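Local coordinates for protein probable porin (Pseudomonas aeruginosa, PDB 2Y0H) that probably acts as an outer-membrane porin of the OprD family, forming a beta-barrel channel for passage of small solutes, at residues 60-65 and 86-91. Numbering follows the deposited sequence.
Sequences LLGVKL and PVDDYS. With C8E ((hydroxyethyloxy)tri(ethyloxy)octane), chain N.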
loop_
_atom_site.group_PDB
_atom_site.type_symbol
_atom_site.label_atom_id
_atom_site.label_comp_id
_atom_site.label_asym_id
_atom_site.label_seq_id
_atom_site.Cartn_x
_atom_site.Cartn_y
_atom_site.Cartn_z
ATOM N N LEU A 60 14.580 11.681 -3.529
ATOM C CA LEU A 60 14.310 10.500 -4.352
ATOM C C LEU A 60 14.980 10.568 -5.719
ATOM O O LEU A 60 14.916 11.595 -6.404
ATOM C CB LEU A 60 12.803 10.276 -4.538
ATOM C CG LEU A 60 11.947 10.156 -3.271
ATOM C CD1 LEU A 60 11.494 11.532 -2.797
ATOM C CD2 LEU A 60 10.744 9.256 -3.516
ATOM N N LEU A 61 15.590 9.456 -6.121
ATOM C CA LEU A 61 16.232 9.347 -7.430
ATOM C C LEU A 61 15.995 7.979 -8.049
ATOM O O LEU A 61 16.284 6.946 -7.445
ATOM C CB LEU A 61 17.739 9.623 -7.328
ATOM C CG LEU A 61 18.546 9.526 -8.631
ATOM C CD1 LEU A 61 18.210 10.664 -9.569
ATOM C CD2 LEU A 61 20.037 9.504 -8.340
ATOM N N GLY A 62 15.456 7.978 -9.259
ATOM C CA GLY A 62 15.260 6.753 -10.003
ATOM C C GLY A 62 16.121 6.793 -11.246
ATOM O O GLY A 62 16.168 7.806 -11.945
ATOM N N VAL A 63 16.808 5.696 -11.524
ATOM C CA VAL A 63 17.737 5.664 -12.645
ATOM C C VAL A 63 17.471 4.448 -13.504
ATOM O O VAL A 63 17.361 3.331 -13.003
ATOM C CB VAL A 63 19.198 5.599 -12.165
ATOM C CG1 VAL A 63 19.558 6.822 -11.321
ATOM C CG2 VAL A 63 19.410 4.338 -11.366
ATOM N N LYS A 64 17.360 4.668 -14.805
ATOM C CA LYS A 64 17.133 3.575 -15.733
ATOM C C LYS A 64 18.471 2.911 -16.008
ATOM O O LYS A 64 19.466 3.590 -16.212
ATOM C CB LYS A 64 16.535 4.101 -17.031
ATOM C CG LYS A 64 15.554 3.164 -17.681
ATOM C CD LYS A 64 16.224 1.857 -18.050
ATOM C CE LYS A 64 15.187 0.801 -18.417
ATOM N NZ LYS A 64 14.149 0.688 -17.352
ATOM N N LEU A 65 18.498 1.581 -15.957
ATOM C CA LEU A 65 19.671 0.832 -16.370
ATOM C C LEU A 65 19.245 -0.034 -17.550
ATOM O O LEU A 65 20.059 -0.386 -18.391
ATOM C CB LEU A 65 20.204 -0.033 -15.224
ATOM C CG LEU A 65 20.312 0.583 -13.829
ATOM C CD1 LEU A 65 20.467 -0.504 -12.767
ATOM C CD2 LEU A 65 21.467 1.562 -13.757
ATOM N N PRO A 86 23.524 4.260 -17.782
ATOM C CA PRO A 86 22.506 4.673 -16.801
ATOM C C PRO A 86 22.003 6.092 -17.053
ATOM O O PRO A 86 22.811 7.007 -17.175
ATOM C CB PRO A 86 23.256 4.617 -15.467
ATOM C CG PRO A 86 24.694 4.813 -15.837
ATOM C CD PRO A 86 24.869 4.164 -17.183
ATOM N N VAL A 87 20.686 6.272 -17.125
ATOM C CA VAL A 87 20.107 7.591 -17.369
ATOM C C VAL A 87 19.150 8.036 -16.259
ATOM O O VAL A 87 18.162 7.350 -15.965
ATOM C CB VAL A 87 19.358 7.629 -18.717
ATOM C CG1 VAL A 87 18.607 8.940 -18.868
ATOM C CG2 VAL A 87 20.329 7.420 -19.875
ATOM N N ASP A 88 19.447 9.186 -15.650
ATOM C CA ASP A 88 18.564 9.771 -14.639
ATOM C C ASP A 88 17.145 9.832 -15.168
ATOM O O ASP A 88 16.883 10.375 -16.242
ATOM C CB ASP A 88 19.020 11.171 -14.223
ATOM C CG ASP A 88 19.949 11.153 -13.024
ATOM O OD1 ASP A 88 20.887 10.328 -12.994
ATOM O OD2 ASP A 88 19.748 11.978 -12.109
ATOM N N ASP A 89 16.231 9.278 -14.391
ATOM C CA ASP A 89 14.871 9.065 -14.830
ATOM C C ASP A 89 13.887 9.949 -14.065
ATOM O O ASP A 89 12.910 10.457 -14.624
ATOM C CB ASP A 89 14.523 7.606 -14.575
ATOM C CG ASP A 89 13.252 7.211 -15.226
ATOM O OD1 ASP A 89 12.910 7.837 -16.254
ATOM O OD2 ASP A 89 12.593 6.290 -14.708
ATOM N N TYR A 90 14.141 10.099 -12.772
ATOM C CA TYR A 90 13.265 10.845 -11.892
ATOM C C TYR A 90 14.037 11.254 -10.646
ATOM O O TYR A 90 14.810 10.465 -10.083
ATOM C CB TYR A 90 12.035 10.018 -11.496
ATOM C CG TYR A 90 11.167 10.716 -10.469
ATOM C CD1 TYR A 90 10.258 11.698 -10.853
ATOM C CD2 TYR A 90 11.271 10.412 -9.116
ATOM C CE1 TYR A 90 9.469 12.355 -9.918
ATOM C CE2 TYR A 90 10.489 11.065 -8.170
ATOM C CZ TYR A 90 9.594 12.037 -8.579
ATOM O OH TYR A 90 8.811 12.684 -7.651
ATOM N N SER A 91 13.851 12.498 -10.232
ATOM C CA SER A 91 14.383 12.952 -8.962
ATOM C C SER A 91 13.428 13.963 -8.343
ATOM O O SER A 91 12.712 14.675 -9.044
ATOM C CB SER A 91 15.779 13.550 -9.132
ATOM O OG SER A 91 15.737 14.704 -9.936
HETATM C C1 C8E N . 20.203 10.318 -4.483
HETATM C C2 C8E N . 19.459 10.781 -3.237
HETATM C C3 C8E N . 18.314 11.720 -3.603
HETATM C C4 C8E N . 18.763 13.168 -3.797
HETATM C C5 C8E N . 18.151 13.742 -5.077
HETATM C C6 C8E N . 17.478 15.091 -4.843
HETATM C C7 C8E N . 16.889 15.626 -6.148
HETATM C C8 C8E N . 17.354 17.044 -6.472
HETATM O O9 C8E N . 17.496 17.207 -7.873
HETATM C C10 C8E N . 16.451 17.943 -8.481
HETATM C C11 C8E N . 16.923 18.464 -9.841
#
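The Y90 ring meets L60 obliquely, CE2 lying 4.4 Å from L60 CB, and the Y90 side chain also touches L126 and R156. On the opposite face of the sheet the D88 and L61 side chains cross at about a right angle, D88 OD2 lying 3.2 Å from L61 CD1, while OD1 turns to V63 CG1. L61 holds CG anti to its own N (chi1 179°), which carries CD1 over strand 87-101, where it also reaches S91 CB. Strands 51-64 and 87-101 are antiparallel neighbours in the barrel wall, and a classic beta bulge interrupts their register, with D89 and Y90 set opposite the single residue G62. G62 O is gripped twice, by D89 N at 2.9 Å and by Y90 N at 3.2 Å, while G62 N gives Y90 O a nearly straight bond of 2.7 Å (169° at the hydrogen). Past the bulge, K64 and V87 exchange a reciprocal backbone pair, K64 N to V87 O measuring 3.0 Å. At the bulge the CB of D89 points toward strand 51-64, lying 3.1 Å from G62 O. The detergent's alkyl end packs beside L61 CB and its ether end beside S91 OG, consistent with a lipid-facing surface there. The L61 side thus holds both detergent and the D88 carboxylate, whereas the D89 carboxylate, at the bulge, is salt-bridged to R156, which probably offsets its charge.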